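Local atomic coordinates of bacterial fluorinating enzyme homolog (Thermus thermophilus, PDB entry 2CW5), a protein that catalyses the hydrolysis of S-adenosyl-L-methionine into adenosine and L-methionine, works as a homotrimer, and has no chlorinase or fluorinase activity. Residues V4-D9 with V33-H38; D44-A49 with E175-T180; A63-V68 with W86-P91; L179-F184 with L246-P251. All blocks are in the same frame, centred on the assembly; numbering follows the deposited sequence.

Contact 1. Residues V4-D9 with V33-H38; sequences VYFLSD and VVDLAH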
loop_
_atom_site.group_PDB
_atom_site.type_symbol
_atom_site.label_atom_id
_atom_site.label_comp_id
_atom_site.label_asym_id
_atom_site.label_seq_id
_atom_site.Cartn_x
_atom_site.Cartn_y
_atom_site.Cartn_z
ATOM N N VAL C 4 -12.001 0.186 -14.222
ATOM C CA VAL C 4 -12.523 0.093 -12.870
ATOM C C VAL C 4 -11.622 0.852 -11.897
ATOM O O VAL C 4 -10.427 0.566 -11.784
ATOM C CB VAL C 4 -12.625 -1.380 -12.396
ATOM C CG1 VAL C 4 -13.075 -1.423 -10.947
ATOM C CG2 VAL C 4 -13.612 -2.149 -13.262
ATOM N N TYR C 5 -12.200 1.831 -11.212
ATOM C CA TYR C 5 -11.468 2.619 -10.225
ATOM C C TYR C 5 -11.897 2.072 -8.872
ATOM O O TYR C 5 -13.093 1.955 -8.583
ATOM C CB TYR C 5 -11.798 4.100 -10.391
ATOM C CG TYR C 5 -11.097 4.682 -11.606
ATOM C CD1 TYR C 5 -9.811 5.221 -11.500
ATOM C CD2 TYR C 5 -11.681 4.617 -12.872
ATOM C CE1 TYR C 5 -9.121 5.676 -12.630
ATOM C CE2 TYR C 5 -10.998 5.070 -14.012
ATOM C CZ TYR C 5 -9.719 5.594 -13.880
ATOM O OH TYR C 5 -9.035 6.029 -14.995
ATOM N N PHE C 6 -10.905 1.757 -8.047
ATOM C CA PHE C 6 -11.124 1.116 -6.755
ATOM C C PHE C 6 -10.695 1.905 -5.510
ATOM O O PHE C 6 -9.547 2.349 -5.391
ATOM C CB PHE C 6 -10.407 -0.249 -6.837
ATOM C CG PHE C 6 -10.639 -1.168 -5.672
ATOM C CD1 PHE C 6 -11.726 -1.005 -4.819
ATOM C CD2 PHE C 6 -9.755 -2.227 -5.445
ATOM C CE1 PHE C 6 -11.930 -1.881 -3.752
ATOM C CE2 PHE C 6 -9.947 -3.111 -4.382
ATOM C CZ PHE C 6 -11.037 -2.937 -3.532
ATOM N N LEU C 7 -11.639 2.085 -4.589
ATOM C CA LEU C 7 -11.366 2.772 -3.335
ATOM C C LEU C 7 -11.866 1.903 -2.188
ATOM O O LEU C 7 -12.891 1.237 -2.308
ATOM C CB LEU C 7 -12.068 4.136 -3.288
ATOM C CG LEU C 7 -11.877 4.946 -1.995
ATOM C CD1 LEU C 7 -11.888 6.445 -2.309
ATOM C CD2 LEU C 7 -12.975 4.590 -0.986
ATOM N N SER C 8 -11.134 1.888 -1.081
ATOM C CA SER C 8 -11.570 1.104 0.067
ATOM C C SER C 8 -10.866 1.574 1.323
ATOM O O SER C 8 -10.017 2.460 1.273
ATOM C CB SER C 8 -11.243 -0.377 -0.136
ATOM O OG SER C 8 -9.876 -0.628 0.155
ATOM N N ASP C 9 -11.239 0.978 2.453
ATOM C CA ASP C 9 -10.591 1.277 3.722
ATOM C C ASP C 9 -9.951 -0.033 4.196
ATOM O O ASP C 9 -9.730 -0.224 5.390
ATOM C CB ASP C 9 -11.610 1.771 4.756
ATOM C CG ASP C 9 -12.643 0.710 5.123
ATOM O OD1 ASP C 9 -12.718 -0.322 4.427
ATOM O OD2 ASP C 9 -13.385 0.916 6.110
ATOM N N VAL C 33 -7.496 -2.106 -13.627
ATOM C CA VAL C 33 -8.018 -1.590 -12.322
ATOM C C VAL C 33 -7.088 -0.528 -11.764
ATOM O O VAL C 33 -5.913 -0.787 -11.502
ATOM C CB VAL C 33 -8.155 -2.717 -11.276
ATOM C CG1 VAL C 33 -8.647 -2.141 -9.948
ATOM C CG2 VAL C 33 -9.125 -3.773 -11.779
ATOM N N VAL C 34 -7.621 0.673 -11.585
ATOM C CA VAL C 34 -6.838 1.779 -11.063
ATOM C C VAL C 34 -7.247 2.101 -9.630
ATOM O O VAL C 34 -8.413 2.403 -9.360
ATOM C CB VAL C 34 -7.027 3.032 -11.931
ATOM C CG1 VAL C 34 -6.114 4.151 -11.438
ATOM C CG2 VAL C 34 -6.730 2.695 -13.395
ATOM N N ASP C 35 -6.291 2.034 -8.711
ATOM C CA ASP C 35 -6.595 2.334 -7.323
ATOM C C ASP C 35 -6.752 3.834 -7.112
ATOM O O ASP C 35 -6.052 4.645 -7.731
ATOM C CB ASP C 35 -5.499 1.817 -6.389
ATOM C CG ASP C 35 -5.433 0.301 -6.344
ATOM O OD1 ASP C 35 -6.499 -0.345 -6.305
ATOM O OD2 ASP C 35 -4.308 -0.243 -6.328
ATOM N N LEU C 36 -7.701 4.192 -6.258
ATOM C CA LEU C 36 -7.926 5.582 -5.900
ATOM C C LEU C 36 -7.245 5.750 -4.545
ATOM O O LEU C 36 -6.339 6.567 -4.388
ATOM C CB LEU C 36 -9.423 5.882 -5.779
ATOM C CG LEU C 36 -10.210 5.928 -7.092
ATOM C CD1 LEU C 36 -11.694 6.159 -6.806
ATOM C CD2 LEU C 36 -9.670 7.048 -7.967
ATOM N N ALA C 37 -7.677 4.949 -3.574
ATOM C CA ALA C 37 -7.118 4.990 -2.224
ATOM C C ALA C 37 -7.547 3.744 -1.446
ATOM O O ALA C 37 -8.658 3.247 -1.633
ATOM C CB ALA C 37 -7.591 6.255 -1.502
ATOM N N HIS C 38 -6.668 3.244 -0.578
ATOM C CA HIS C 38 -6.964 2.056 0.217
ATOM C C HIS C 38 -6.517 2.180 1.671
ATOM O O HIS C 38 -6.928 1.391 2.524
ATOM C CB HIS C 38 -6.314 0.812 -0.415
ATOM C CG HIS C 38 -6.911 0.425 -1.733
ATOM N ND1 HIS C 38 -8.240 0.086 -1.874
ATOM C CD2 HIS C 38 -6.379 0.388 -2.978
ATOM C CE1 HIS C 38 -8.502 -0.138 -3.149
ATOM N NE2 HIS C 38 -7.390 0.040 -3.841
#
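His-38 lays the edge of its ring against the face of Phe-6. The two rings form a T-shaped pair, with planes at 68°. The bump is His-38 CE1, which stands 3.3 Å above the Phe-6 plane, over the ring centre. Both ring nitrogens of His-38 are held. His-38 ND1 shares a hydrogen bond with Ser-8 OG at 2.7 Å, and its NE2 donates to Asp-35 OD1 at 2.6 Å. The NE2 bond meets the carboxylate from above its plane. The second oxygen, Asp-35 OD2, pairs with Lys-21.

The other face of the sheet carries Tyr-5, Val-34 and Leu-7. Val-34 lies beside Tyr-5 and points the same way, with CB 3.4 Å from Tyr-5 CE1. Leu-36 fills the gap between Tyr-5 and Leu-7. Its CD2 is 4.0 Å from Tyr-5 CD1, and its CB is 4.0 Å from Leu-7 CB. Helix 45-55 covers the Leu-7 face.

The backbones run parallel, bonded from Val-34 N to Val-4 O through Ser-8 N to Ala-37 O. Helix 16-24 comes between them in sequence and packs on the Phe-6 face: a beta-alpha-beta crossover. Asp-9, just after the C-terminal end of strand 4-8, probably binds adenosine.

Contact 2. Residues D44-A49 with E175-T180; sequences DLRRAA and EGEVLT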
loop_
_atom_site.group_PDB
_atom_site.type_symbol
_atom_site.label_atom_id
_atom_site.label_comp_id
_atom_site.label_asym_id
_atom_site.label_seq_id
_atom_site.Cartn_x
_atom_site.Cartn_y
_atom_site.Cartn_z
ATOM N N ASP C 44 -14.422 5.365 8.036
ATOM C CA ASP C 44 -14.533 6.823 7.899
ATOM C C ASP C 44 -15.197 7.187 6.569
ATOM O O ASP C 44 -14.518 7.389 5.559
ATOM C CB ASP C 44 -13.146 7.469 7.968
ATOM C CG ASP C 44 -13.206 8.973 8.202
ATOM O OD1 ASP C 44 -14.208 9.617 7.824
ATOM O OD2 ASP C 44 -12.232 9.520 8.757
ATOM N N LEU C 45 -16.523 7.290 6.582
ATOM C CA LEU C 45 -17.284 7.608 5.377
ATOM C C LEU C 45 -17.082 9.014 4.822
ATOM O O LEU C 45 -17.088 9.208 3.609
ATOM C CB LEU C 45 -18.778 7.381 5.625
ATOM C CG LEU C 45 -19.186 5.948 5.968
ATOM C CD1 LEU C 45 -20.688 5.892 6.209
ATOM C CD2 LEU C 45 -18.790 5.013 4.833
ATOM N N ARG C 46 -16.917 9.998 5.697
ATOM C CA ARG C 46 -16.740 11.371 5.238
ATOM C C ARG C 46 -15.419 11.530 4.496
ATOM O O ARG C 46 -15.349 12.219 3.490
ATOM C CB ARG C 46 -16.814 12.333 6.426
ATOM C CG ARG C 46 -18.179 12.326 7.111
ATOM C CD ARG C 46 -18.117 13.009 8.465
ATOM N NE ARG C 46 -18.004 14.463 8.375
ATOM C CZ ARG C 46 -19.037 15.298 8.420
ATOM N NH1 ARG C 46 -20.271 14.825 8.550
ATOM N NH2 ARG C 46 -18.837 16.608 8.362
ATOM N N ARG C 47 -14.377 10.877 4.999
ATOM C CA ARG C 47 -13.062 10.929 4.380
ATOM C C ARG C 47 -13.151 10.272 3.011
ATOM O O ARG C 47 -12.643 10.798 2.012
ATOM C CB ARG C 47 -12.052 10.180 5.261
ATOM C CG ARG C 47 -10.670 9.992 4.652
ATOM C CD ARG C 47 -9.922 11.297 4.478
ATOM N NE ARG C 47 -8.586 11.062 3.931
ATOM C CZ ARG C 47 -7.540 10.664 4.650
ATOM N NH1 ARG C 47 -7.663 10.465 5.958
ATOM N NH2 ARG C 47 -6.374 10.442 4.057
ATOM N N ALA C 48 -13.821 9.126 2.968
ATOM C CA ALA C 48 -13.977 8.385 1.722
ATOM C C ALA C 48 -14.856 9.130 0.727
ATOM O O ALA C 48 -14.572 9.138 -0.475
ATOM C CB ALA C 48 -14.556 6.995 2.005
ATOM N N ALA C 49 -15.926 9.756 1.220
ATOM C CA ALA C 49 -16.823 10.513 0.342
ATOM C C ALA C 49 -16.044 11.636 -0.328
ATOM O O ALA C 49 -16.220 11.905 -1.519
ATOM C CB ALA C 49 -17.986 11.109 1.141
ATOM N N GLU C 175 -21.721 30.150 7.058
ATOM C CA GLU C 175 -21.624 29.010 7.967
ATOM C C GLU C 175 -21.456 27.661 7.266
ATOM O O GLU C 175 -22.248 27.289 6.402
ATOM C CB GLU C 175 -22.863 28.958 8.867
ATOM C CG GLU C 175 -24.135 28.478 8.164
ATOM C CD GLU C 175 -24.492 29.307 6.936
ATOM O OE1 GLU C 175 -24.792 30.510 7.093
ATOM O OE2 GLU C 175 -24.472 28.752 5.812
ATOM N N GLY C 176 -20.412 26.933 7.651
ATOM C CA GLY C 176 -20.157 25.623 7.080
ATOM C C GLY C 176 -19.679 24.731 8.207
ATOM O O GLY C 176 -19.884 25.057 9.378
ATOM N N GLU C 177 -19.041 23.614 7.882
ATOM C CA GLU C 177 -18.545 22.731 8.932
ATOM C C GLU C 177 -17.303 21.997 8.454
ATOM O O GLU C 177 -17.001 21.989 7.263
ATOM C CB GLU C 177 -19.613 21.701 9.316
ATOM C CG GLU C 177 -19.818 20.621 8.253
ATOM C CD GLU C 177 -20.778 19.530 8.689
ATOM O OE1 GLU C 177 -22.004 19.717 8.567
ATOM O OE2 GLU C 177 -20.300 18.480 9.165
ATOM N N VAL C 178 -16.572 21.393 9.386
ATOM C CA VAL C 178 -15.403 20.624 9.006
ATOM C C VAL C 178 -15.935 19.317 8.427
ATOM O O VAL C 178 -16.655 18.574 9.106
ATOM C CB VAL C 178 -14.493 20.311 10.219
ATOM C CG1 VAL C 178 -13.361 19.395 9.784
ATOM C CG2 VAL C 178 -13.920 21.609 10.792
ATOM N N LEU C 179 -15.600 19.048 7.168
ATOM C CA LEU C 179 -16.053 17.837 6.491
ATOM C C LEU C 179 -15.236 16.621 6.904
ATOM O O LEU C 179 -15.785 15.589 7.308
ATOM C CB LEU C 179 -15.956 18.012 4.969
ATOM C CG LEU C 179 -16.264 16.777 4.104
ATOM C CD1 LEU C 179 -17.710 16.350 4.299
ATOM C CD2 LEU C 179 -16.011 17.106 2.636
ATOM N N THR C 180 -13.920 16.752 6.802
ATOM C CA THR C 180 -13.005 15.668 7.133
ATOM C C THR C 180 -11.592 16.257 7.174
ATOM O O THR C 180 -11.435 17.473 7.125
ATOM C CB THR C 180 -13.093 14.552 6.054
ATOM O OG1 THR C 180 -12.249 13.452 6.414
ATOM C CG2 THR C 180 -12.669 15.093 4.687
HETATM O O HOH W 1 -13.655 12.171 8.350
#
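Arg-46 reaches from the first turn of helix 45-55 to strand 175-181 and gives three hydrogen bonds there. Arg-46 NE donates to Leu-179 O at 2.7 Å, in the plane of that carbonyl. Arg-46 NH2 donates to both Val-178 O at 3.0 Å and Glu-177 OE2 at 2.5 Å, the latter in a salt bridge. The chain bends at chi3 (73°), which sets NE back toward the strand. The guanidinium and carboxylate planes are only 22° apart, yet NH2 meets OE2 from above the carboxylate plane. Leu-179 CD1 lies over one face of the guanidinium.

Thr-180 meets the next residue of the helix. Its OG1 sits 3.3 Å from Arg-47 CA and donates to a water at 2.7 Å. The same water donates to Asp-44 OD1, also at 2.7 Å. Asp-44 is the N-cap of the helix, and its OD1 accepts from Arg-47 N at 3.1 Å as well. The far end of Arg-47 forms a salt bridge with Glu-13 of the second subunit.

Leu-179 and Thr-180 form a classic beta bulge, both facing Ile-188. The helix belongs to the N-terminal domain and the strand to the C-terminal one. The junction is polar: one arginine bonds two strand carbonyls and one carboxylate oxygen, and a water joins Asp-44 to Thr-180. Val-178 O also accepts from Gly-249 N. Glu-177 would be expected to stabilise the Arg-46 charge.

Contact 3. Residues A63-V68 with W86-P91; sequences AVVLAV and WTYVGP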
loop_
_atom_site.group_PDB
_atom_site.type_symbol
_atom_site.label_atom_id
_atom_site.label_comp_id
_atom_site.label_asym_id
_atom_site.label_seq_id
_atom_site.Cartn_x
_atom_site.Cartn_y
_atom_site.Cartn_z
ATOM N N ALA C 63 -16.773 5.159 -16.406
ATOM C CA ALA C 63 -15.890 4.310 -15.614
ATOM C C ALA C 63 -16.703 3.712 -14.462
ATOM O O ALA C 63 -17.703 4.293 -14.030
ATOM C CB ALA C 63 -14.734 5.128 -15.061
ATOM N N VAL C 64 -16.277 2.552 -13.979
ATOM C CA VAL C 64 -16.944 1.886 -12.867
ATOM C C VAL C 64 -16.195 2.241 -11.588
ATOM O O VAL C 64 -15.029 1.877 -11.429
ATOM C CB VAL C 64 -16.925 0.348 -13.037
ATOM C CG1 VAL C 64 -17.477 -0.330 -11.782
ATOM C CG2 VAL C 64 -17.729 -0.050 -14.260
ATOM N N VAL C 65 -16.860 2.953 -10.686
ATOM C CA VAL C 65 -16.249 3.351 -9.426
ATOM C C VAL C 65 -16.663 2.376 -8.333
ATOM O O VAL C 65 -17.801 2.406 -7.856
ATOM C CB VAL C 65 -16.688 4.774 -9.006
ATOM C CG1 VAL C 65 -15.963 5.187 -7.721
ATOM C CG2 VAL C 65 -16.401 5.761 -10.125
ATOM N N LEU C 66 -15.734 1.495 -7.973
ATOM C CA LEU C 66 -15.943 0.497 -6.938
ATOM C C LEU C 66 -15.389 1.072 -5.640
ATOM O O LEU C 66 -14.194 1.345 -5.531
ATOM C CB LEU C 66 -15.203 -0.794 -7.308
ATOM C CG LEU C 66 -15.139 -1.919 -6.271
ATOM C CD1 LEU C 66 -16.545 -2.353 -5.899
ATOM C CD2 LEU C 66 -14.355 -3.093 -6.842
ATOM N N ALA C 67 -16.260 1.273 -4.659
ATOM C CA ALA C 67 -15.824 1.835 -3.388
ATOM C C ALA C 67 -16.401 1.028 -2.242
ATOM O O ALA C 67 -17.618 0.944 -2.085
ATOM C CB ALA C 67 -16.258 3.294 -3.283
ATOM N N VAL C 68 -15.524 0.431 -1.440
ATOM C CA VAL C 68 -15.968 -0.390 -0.319
ATOM C C VAL C 68 -15.475 0.135 1.022
ATOM O O VAL C 68 -14.295 -0.004 1.358
ATOM C CB VAL C 68 -15.497 -1.848 -0.483
ATOM C CG1 VAL C 68 -16.039 -2.704 0.666
ATOM C CG2 VAL C 68 -15.963 -2.400 -1.825
ATOM N N TRP C 86 -21.120 8.256 -14.604
ATOM C CA TRP C 86 -20.151 7.269 -14.137
ATOM C C TRP C 86 -20.999 6.212 -13.441
ATOM O O TRP C 86 -22.160 6.460 -13.126
ATOM C CB TRP C 86 -19.162 7.886 -13.143
ATOM C CG TRP C 86 -18.187 8.836 -13.780
ATOM C CD1 TRP C 86 -17.069 8.510 -14.494
ATOM C CD2 TRP C 86 -18.269 10.263 -13.793
ATOM N NE1 TRP C 86 -16.448 9.651 -14.953
ATOM C CE2 TRP C 86 -17.166 10.741 -14.537
ATOM C CE3 TRP C 86 -19.171 11.190 -13.249
ATOM C CZ2 TRP C 86 -16.940 12.107 -14.752
ATOM C CZ3 TRP C 86 -18.947 12.547 -13.463
ATOM C CH2 TRP C 86 -17.837 12.992 -14.210
ATOM N N THR C 87 -20.430 5.037 -13.217
ATOM C CA THR C 87 -21.159 3.960 -12.565
ATOM C C THR C 87 -20.563 3.744 -11.185
ATOM O O THR C 87 -19.345 3.787 -11.012
ATOM C CB THR C 87 -21.078 2.679 -13.407
ATOM O OG1 THR C 87 -21.740 2.912 -14.659
ATOM C CG2 THR C 87 -21.745 1.500 -12.684
ATOM N N TYR C 88 -21.425 3.518 -10.201
ATOM C CA TYR C 88 -20.968 3.345 -8.829
ATOM C C TYR C 88 -21.363 1.991 -8.272
ATOM O O TYR C 88 -22.478 1.524 -8.495
ATOM C CB TYR C 88 -21.558 4.456 -7.958
ATOM C CG TYR C 88 -21.330 5.839 -8.527
ATOM C CD1 TYR C 88 -20.128 6.509 -8.317
ATOM C CD2 TYR C 88 -22.295 6.450 -9.330
ATOM C CE1 TYR C 88 -19.885 7.755 -8.898
ATOM C CE2 TYR C 88 -22.065 7.690 -9.918
ATOM C CZ TYR C 88 -20.856 8.338 -9.700
ATOM O OH TYR C 88 -20.602 9.548 -10.311
ATOM N N VAL C 89 -20.437 1.365 -7.556
ATOM C CA VAL C 89 -20.684 0.063 -6.949
ATOM C C VAL C 89 -20.149 0.100 -5.528
ATOM O O VAL C 89 -18.959 0.310 -5.305
ATOM C CB VAL C 89 -19.978 -1.062 -7.727
ATOM C CG1 VAL C 89 -20.192 -2.407 -7.024
ATOM C CG2 VAL C 89 -20.500 -1.110 -9.149
ATOM N N GLY C 90 -21.040 -0.088 -4.562
ATOM C CA GLY C 90 -20.619 -0.061 -3.180
ATOM C C GLY C 90 -21.810 -0.078 -2.244
ATOM O O GLY C 90 -22.945 -0.239 -2.689
ATOM N N PRO C 91 -21.573 0.073 -0.934
ATOM C CA PRO C 91 -22.625 0.076 0.087
ATOM C C PRO C 91 -23.524 1.304 0.020
ATOM O O PRO C 91 -23.070 2.413 -0.264
ATOM C CB PRO C 91 -21.835 0.012 1.389
ATOM C CG PRO C 91 -20.591 0.791 1.042
ATOM C CD PRO C 91 -20.246 0.224 -0.317
#
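Two neighbouring parallel strands of the mixed sheet in the N-terminal domain meet here, 64-68 and 87-89. Four backbone hydrogen bonds join them. Thr-87 N donates to Ala-63 O, Val-65 N to Thr-87 O, Val-89 N to Val-65 O and Ala-67 N to Val-89 O. The Val-65 to Thr-87 bond is short at 2.6 Å and nearly straight at 172°.

On one face Val-89 sits between two partners. Its CG1 is 3.8 Å from Leu-66 CD1, and its CG2 is 4.1 Å from Val-64 CG1. Leu-66 chi2 (59°) brings CD1 beside Val-89. Helix 133-147 covers this face, with Phe-138 on Leu-66 and Leu-145 on Val-89.

On the other face Tyr-88 lies alongside Val-65, with CD1 3.9 Å from Val-65 CB. The Tyr-88 hydroxyl is hydrogen-bonded to Asp-103 OD2, which also accepts from Trp-86 N. Trp-86 brings CD1 to 4.1 Å from Ala-63 CB, while its NE1 donates to Leu-59 O.

At the C-terminal end the chain turns a corner at Gly-90. A CB there would clash with Ala-67 O, and Pro-91 CD packs 3.2 Å from that same oxygen. Past the end of strand 87-89, Pro-91 lies close to Asp-70, probably important for activity. The chemistry is that of a largely buried sheet interior. Backbone amides and carbonyls bond each other between apolar layers, while Trp-86 NE1 and the Tyr-88 hydroxyl find partners beyond the two strands.

Contact 4. Residues L179-F184 with L246-P251; sequences LTFDRF and LKEGMP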
loop_
_atom_site.group_PDB
_atom_site.type_symbol
_atom_site.label_atom_id
_atom_site.label_comp_id
_atom_site.label_asym_id
_atom_site.label_seq_id
_atom_site.Cartn_x
_atom_site.Cartn_y
_atom_site.Cartn_z
ATOM N N LEU C 179 -15.600 19.048 7.168
ATOM C CA LEU C 179 -16.053 17.837 6.491
ATOM C C LEU C 179 -15.236 16.621 6.904
ATOM O O LEU C 179 -15.785 15.589 7.308
ATOM C CB LEU C 179 -15.956 18.012 4.969
ATOM C CG LEU C 179 -16.264 16.777 4.104
ATOM C CD1 LEU C 179 -17.710 16.350 4.299
ATOM C CD2 LEU C 179 -16.011 17.106 2.636
ATOM N N THR C 180 -13.920 16.752 6.802
ATOM C CA THR C 180 -13.005 15.668 7.133
ATOM C C THR C 180 -11.592 16.257 7.174
ATOM O O THR C 180 -11.435 17.473 7.125
ATOM C CB THR C 180 -13.093 14.552 6.054
ATOM O OG1 THR C 180 -12.249 13.452 6.414
ATOM C CG2 THR C 180 -12.669 15.093 4.687
ATOM N N PHE C 181 -10.577 15.400 7.280
ATOM C CA PHE C 181 -9.179 15.844 7.315
ATOM C C PHE C 181 -8.381 15.042 6.291
ATOM O O PHE C 181 -8.774 13.934 5.936
ATOM C CB PHE C 181 -8.570 15.587 8.700
ATOM C CG PHE C 181 -9.261 16.310 9.812
ATOM C CD1 PHE C 181 -8.974 17.645 10.077
ATOM C CD2 PHE C 181 -10.225 15.664 10.582
ATOM C CE1 PHE C 181 -9.637 18.327 11.091
ATOM C CE2 PHE C 181 -10.892 16.337 11.596
ATOM C CZ PHE C 181 -10.599 17.672 11.854
ATOM N N ASP C 182 -7.271 15.589 5.799
ATOM C CA ASP C 182 -6.470 14.809 4.864
ATOM C C ASP C 182 -5.377 14.094 5.656
ATOM O O ASP C 182 -5.332 14.192 6.885
ATOM C CB ASP C 182 -5.868 15.671 3.743
ATOM C CG ASP C 182 -4.903 16.718 4.242
ATOM O OD1 ASP C 182 -4.346 16.564 5.350
ATOM O OD2 ASP C 182 -4.689 17.699 3.497
ATOM N N ARG C 183 -4.502 13.377 4.962
ATOM C CA ARG C 183 -3.449 12.621 5.627
ATOM C C ARG C 183 -2.439 13.451 6.418
ATOM O O ARG C 183 -1.698 12.909 7.239
ATOM C CB ARG C 183 -2.725 11.738 4.603
ATOM C CG ARG C 183 -2.036 12.488 3.471
ATOM C CD ARG C 183 -2.016 11.635 2.201
ATOM N NE ARG C 183 -1.107 12.145 1.176
ATOM C CZ ARG C 183 0.190 11.852 1.109
ATOM N NH1 ARG C 183 0.739 11.050 2.012
ATOM N NH2 ARG C 183 0.937 12.352 0.133
ATOM N N PHE C 184 -2.415 14.759 6.185
ATOM C CA PHE C 184 -1.486 15.644 6.887
ATOM C C PHE C 184 -2.160 16.366 8.048
ATOM O O PHE C 184 -1.528 17.159 8.751
ATOM C CB PHE C 184 -0.912 16.680 5.921
ATOM C CG PHE C 184 -0.154 16.083 4.772
ATOM C CD1 PHE C 184 1.034 15.392 4.989
ATOM C CD2 PHE C 184 -0.622 16.215 3.470
ATOM C CE1 PHE C 184 1.743 14.844 3.923
ATOM C CE2 PHE C 184 0.080 15.666 2.397
ATOM C CZ PHE C 184 1.265 14.981 2.626
ATOM N N LEU C 246 -8.983 20.183 16.121
ATOM C CA LEU C 246 -10.204 20.179 15.317
ATOM C C LEU C 246 -10.873 18.813 15.245
ATOM O O LEU C 246 -10.235 17.778 15.440
ATOM C CB LEU C 246 -9.899 20.660 13.897
ATOM C CG LEU C 246 -9.209 22.021 13.785
ATOM C CD1 LEU C 246 -8.960 22.350 12.321
ATOM C CD2 LEU C 246 -10.070 23.092 14.437
ATOM N N LYS C 247 -12.171 18.824 14.960
ATOM C CA LYS C 247 -12.949 17.601 14.833
ATOM C C LYS C 247 -14.012 17.770 13.751
ATOM O O LYS C 247 -14.489 18.879 13.511
ATOM C CB LYS C 247 -13.609 17.246 16.169
ATOM C CG LYS C 247 -12.615 16.843 17.248
ATOM C CD LYS C 247 -13.303 16.197 18.440
ATOM C CE LYS C 247 -12.284 15.578 19.396
ATOM N NZ LYS C 247 -11.359 16.594 19.976
ATOM N N GLU C 248 -14.369 16.673 13.090
ATOM C CA GLU C 248 -15.384 16.715 12.044
ATOM C C GLU C 248 -16.707 17.216 12.610
ATOM O O GLU C 248 -17.064 16.901 13.752
ATOM C CB GLU C 248 -15.587 15.325 11.432
ATOM C CG GLU C 248 -14.365 14.783 10.711
ATOM C CD GLU C 248 -13.493 13.906 11.597
ATOM O OE1 GLU C 248 -13.331 14.225 12.799
ATOM O OE2 GLU C 248 -12.963 12.898 11.082
ATOM N N GLY C 249 -17.427 17.997 11.807
ATOM C CA GLY C 249 -18.708 18.530 12.235
ATOM C C GLY C 249 -18.586 19.883 12.900
ATOM O O GLY C 249 -19.569 20.608 13.041
HETATM N N MSE C 250 -17.373 20.230 13.310
HETATM C CA MSE C 250 -17.131 21.503 13.962
HETATM C C MSE C 250 -17.530 22.630 13.013
HETATM O O MSE C 250 -17.153 22.629 11.842
HETATM C CB MSE C 250 -15.653 21.608 14.321
HETATM C CG MSE C 250 -15.327 22.540 15.453
HETATM SE SE MSE C 250 -13.488 22.260 15.989
HETATM C CE MSE C 250 -13.739 20.692 17.085
ATOM N N PRO C 251 -18.312 23.601 13.502
ATOM C CA PRO C 251 -18.707 24.690 12.608
ATOM C C PRO C 251 -17.555 25.589 12.159
ATOM O O PRO C 251 -16.576 25.796 12.884
ATOM C CB PRO C 251 -19.772 25.440 13.412
ATOM C CG PRO C 251 -19.400 25.154 14.834
ATOM C CD PRO C 251 -19.008 23.698 14.798
HETATM O O HOH W 1 -13.655 12.171 8.350
#
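Phe-181 has CG anti to its carbonyl carbon, and chi2 of -82° turns the ring so that its rim meets Leu-246 and Glu-248. Glu-248 bends at chi2 (94°), which carries CD toward that ring. The contact joins strand 175-181 of the antiparallel C-terminal sheet to a type II beta turn, Lys-247 to Met-250, just before strand 251-254.

The ring touches its partners with CE1, CZ and CE2. CE1 is 3.7 Å from Leu-246 CB, and CZ is 3.6 Å from Leu-246 C. Lys-247 N lies at the ring edge near its plane. Glu-248 OE1 stands 3.4 Å from Phe-181 CE2, also near the ring plane, an approach consistent with the weakly positive ring edge. The carboxylate and ring planes are 76° apart. The methylene CG of Glu-248 covers the backbone, 3.8 Å from Leu-179 O.

Gly-249 takes a positive phi, as the third position of this turn commonly requires, and Met-250, a selenomethionine, closes the turn through its N to Lys-247 O. Ala-187 of strand 187-189 touches both Phe-181 and Leu-246. No direct hydrogen bond crosses the contact; instead, the water held by Thr-180 OG1 donates to Glu-248 OE2 at 2.9 Å.

Along the chain, contact 1 closes first and contact 3 follows, both in the N-terminal domain. Their centres are about 9 Å apart in one mixed sheet, where strand 4-8 lies between 34-37 and 64-68. Contact 2 ties helix 45-55, which lies in sequence between those two contacts, to strand 175-181 of the C-terminal domain. Contact 4 uses the same strand, shares Leu-179, Thr-180 and a water with contact 2, and has its centre about 6 Å away. Contacts 3 and 4 are farthest apart, with centres about 24 Å from each other. Helix 45-55 thus links the two domains, and contacts 1, 2 and 4 also reach the second subunit of the trimer.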